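Local coordinates for SMC protein (Pyrococcus furiosus, PDB 3NWC), which dimerizes and binds DNA through this hinge domain of a chromosome partition protein that is predicted to act in chromosome condensation, at residues 130-135 and 145-150. Residues are numbered along the deposited sequence; the frame is centred on the assembly and turned at random.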
ATOM      1  N   ASP A 130      -1.586  16.058  -0.645  1.00 17.52           N
ATOM      2  CA  ASP A 130      -2.060  16.489   0.659  1.00 19.87           C
ATOM      3  C   ASP A 130      -1.129  16.077   1.786  1.00 20.63           C
ATOM      4  O   ASP A 130      -1.502  16.139   2.949  1.00 18.73           O
ATOM      5  CB  ASP A 130      -3.519  16.062   0.908  1.00 26.62           C
ATOM      6  CG  ASP A 130      -3.687  14.558   1.111  0.58 23.72           C
ATOM      7  OD1 ASP A 130      -2.756  13.773   0.837  0.83 22.95           O
ATOM      8  OD2 ASP A 130      -4.785  14.154   1.545  0.58 23.12           O
ATOM      9  N   THR A 131       0.102  15.696   1.436  1.00 16.06           N
ATOM     10  CA  THR A 131       1.089  15.369   2.458  1.00 15.97           C
ATOM     11  C   THR A 131       1.840  16.597   2.962  1.00 14.86           C
ATOM     12  O   THR A 131       2.363  17.383   2.186  1.00 16.73           O
ATOM     13  CB  THR A 131       2.120  14.319   1.969  1.00 16.81           C
ATOM     14  OG1 THR A 131       1.419  13.160   1.526  1.00 17.32           O
ATOM     15  CG2 THR A 131       3.057  13.920   3.099  1.00 16.97           C
ATOM     16  N   VAL A 132       1.916  16.706   4.279  1.00 17.66           N
ATOM     17  CA  VAL A 132       2.700  17.729   4.929  1.00 16.18           C
ATOM     18  C   VAL A 132       3.838  17.119   5.722  1.00 20.19           C
ATOM     19  O   VAL A 132       3.687  16.073   6.366  1.00 17.79           O
ATOM     20  CB  VAL A 132       1.782  18.579   5.852  1.00 24.30           C
ATOM     21  CG1 VAL A 132       2.576  19.643   6.568  1.00 28.37           C
ATOM     22  CG2 VAL A 132       0.655  19.188   5.034  1.00 22.47           C
ATOM     23  N   ILE A 133       4.996  17.770   5.652  1.00 22.88           N
ATOM     24  CA  ILE A 133       6.169  17.340   6.394  1.00 19.59           C
ATOM     25  C   ILE A 133       6.224  18.122   7.697  1.00 26.00           C
ATOM     26  O   ILE A 133       6.142  19.358   7.699  1.00 24.03           O
ATOM     27  CB  ILE A 133       7.451  17.592   5.590  1.00 17.18           C
ATOM     28  CG1 ILE A 133       7.351  16.922   4.213  1.00 19.73           C
ATOM     29  CG2 ILE A 133       8.672  17.106   6.357  1.00 19.76           C
ATOM     30  CD1 ILE A 133       8.492  17.271   3.268  1.00 18.09           C
ATOM     31  N   VAL A 134       6.330  17.390   8.799  1.00 22.75           N
ATOM     32  CA  VAL A 134       6.444  17.966  10.128  1.00 33.14           C
ATOM     33  C   VAL A 134       7.713  17.424  10.794  1.00 32.95           C
ATOM     34  O   VAL A 134       8.257  16.399  10.375  1.00 28.09           O
ATOM     35  CB  VAL A 134       5.211  17.641  10.986  1.00 27.60           C
ATOM     36  CG1 VAL A 134       3.932  18.017  10.234  1.00 31.00           C
ATOM     37  CG2 VAL A 134       5.187  16.170  11.347  1.00 30.36           C
ATOM     38  N   ASN A 135       8.183  18.113  11.826  1.00 35.86           N
ATOM     39  CA  ASN A 135       9.488  17.801  12.409  1.00 40.63           C
ATOM     40  C   ASN A 135       9.549  16.568  13.313  1.00 35.56           C
ATOM     41  O   ASN A 135      10.590  15.915  13.393  1.00 43.38           O
ATOM     42  CB  ASN A 135      10.044  19.020  13.148  1.00 38.55           C
ATOM     43  CG  ASN A 135      10.188  20.224  12.248  1.00 51.76           C
ATOM     44  OD1 ASN A 135       9.214  20.929  11.973  1.00 51.38           O
ATOM     45  ND2 ASN A 135      11.406  20.471  11.781  1.00 63.27           N
ATOM     46  N   GLY A 145      -5.731  12.161  11.633  1.00 31.65           N
ATOM     47  CA  GLY A 145      -7.052  11.957  11.065  1.00 32.28           C
ATOM     48  C   GLY A 145      -7.575  13.145  10.280  1.00 34.17           C
ATOM     49  O   GLY A 145      -8.597  13.045   9.601  1.00 38.07           O
ATOM     50  N   LYS A 146      -6.873  14.271  10.350  1.00 32.60           N
ATOM     51  CA  LYS A 146      -7.315  15.454   9.622  1.00 34.06           C
ATOM     52  C   LYS A 146      -6.285  15.996   8.630  1.00 34.56           C
ATOM     53  O   LYS A 146      -6.631  16.753   7.730  1.00 33.04           O
ATOM     54  CB  LYS A 146      -7.739  16.559  10.592  1.00 43.42           C
ATOM     55  CG  LYS A 146      -6.585  17.301  11.226  1.00 43.57           C
ATOM     56  CD  LYS A 146      -7.064  18.606  11.849  1.00 50.24           C
ATOM     57  CE  LYS A 146      -5.904  19.558  12.093  1.00 36.99           C
ATOM     58  NZ  LYS A 146      -6.334  20.902  12.578  1.00 55.54           N
ATOM     59  N   VAL A 147      -5.023  15.609   8.790  1.00 30.04           N
ATOM     60  CA  VAL A 147      -3.970  16.037   7.874  1.00 26.00           C
ATOM     61  C   VAL A 147      -3.057  14.842   7.572  1.00 21.16           C
ATOM     62  O   VAL A 147      -2.698  14.106   8.488  1.00 26.73           O
ATOM     63  CB  VAL A 147      -3.109  17.149   8.499  1.00 29.64           C
ATOM     64  CG1 VAL A 147      -2.100  17.674   7.485  1.00 27.20           C
ATOM     65  CG2 VAL A 147      -3.992  18.279   9.038  1.00 29.56           C
ATOM     66  N   ARG A 148      -2.703  14.633   6.306  1.00 20.30           N
ATOM     67  CA  ARG A 148      -1.674  13.615   6.012  1.00 18.06           C
ATOM     68  C   ARG A 148      -0.297  14.187   6.320  1.00 19.51           C
ATOM     69  O   ARG A 148       0.095  15.209   5.765  1.00 19.25           O
ATOM     70  CB  ARG A 148      -1.744  13.121   4.566  1.00 17.23           C
ATOM     71  CG  ARG A 148      -0.832  11.904   4.275  1.00 21.03           C
ATOM     72  CD  ARG A 148      -1.011  11.389   2.848  1.00 24.19           C
ATOM     73  NE  ARG A 148      -0.686   9.961   2.722  1.00 21.32           N
ATOM     74  CZ  ARG A 148       0.472   9.488   2.265  1.00 29.44           C
ATOM     75  NH1 ARG A 148       1.432  10.319   1.885  1.00 19.55           N
ATOM     76  NH2 ARG A 148       0.664   8.175   2.184  1.00 25.03           N
HETATM   77  N   MSE A 149       0.444  13.519   7.205  1.00 17.76           N
HETATM   78  CA  MSE A 149       1.744  14.022   7.632  1.00 16.85           C
HETATM   79  C   MSE A 149       2.817  12.941   7.562  1.00 20.10           C
HETATM   80  O   MSE A 149       2.550  11.755   7.746  1.00 21.20           O
HETATM   81  CB  MSE A 149       1.672  14.558   9.061  1.00 19.09           C
HETATM   82  CG  MSE A 149       0.732  15.746   9.230  1.00 28.05           C
HETATM   83 SE   MSE A 149       0.354  16.023  11.119  0.86 30.21          SE
HETATM   84  CE  MSE A 149      -0.641  14.379  11.459  0.84 27.95           C
ATOM     85  N   VAL A 150       4.042  13.369   7.308  1.00 16.96           N
ATOM     86  CA  VAL A 150       5.178  12.467   7.423  1.00 15.88           C
ATOM     87  C   VAL A 150       6.189  13.220   8.274  1.00 17.32           C
ATOM     88  O   VAL A 150       6.355  14.421   8.101  1.00 18.45           O
ATOM     89  CB  VAL A 150       5.744  12.080   6.037  1.00 17.55           C
ATOM     90  CG1 VAL A 150       6.153  13.335   5.220  1.00 18.58           C
ATOM     91  CG2 VAL A 150       6.898  11.118   6.183  1.00 17.46           C
TER
HETATM   92  O   HOH W   1      -3.700  16.583   4.379  1.00 26.66           O
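R148 NH1 is held by two acceptors: T131 OG1 at 2.9 Å and the carbonyl oxygen of A58 in helix 52-59. The arginine thus links the sheet to that helix. The T131 hydroxyl oxygen lies at the edge of the guanidinium, in its plane, and the bond is fairly straight (160° at the hydrogen). R148 gets there with CG anti to its backbone N (chi1 -171°) and a chain extended as far as NE. On the way, R148 CD passes 3.6 Å from D130 OD1. The carboxylate and guanidinium planes are nearly parallel, but their charged atoms do not touch. An alanine at R148 would probably leave T131 OG1 and the A58 carbonyl without this donor and open a gap beside D130.

The backbones run parallel. V132 bonds to strand 148-150 through both its backbone polar atoms: N donates to R148 O (2.8 Å), and O accepts from V150 N (2.9 Å). V134 N then donates to V150 O at 3.1 Å. At the other end, one water accepts from R148 N and donates to D130 O.

Side chains pack on both faces. T131 CG2 meets V150 CG1 at 3.8 Å, and I133 CG1 lies beside the same methyl; V150 and T131 also touch helix 52-59. On the face of V132 and M149, V132 CG2 touches CG1 of V147, and CG of selenomethionine M149 meets V134 CG1 at 4.1 Å. Strands 131-134 and 148-151 form the parallel pair within a mixed, otherwise antiparallel beta sheet of the SMC hinge domain.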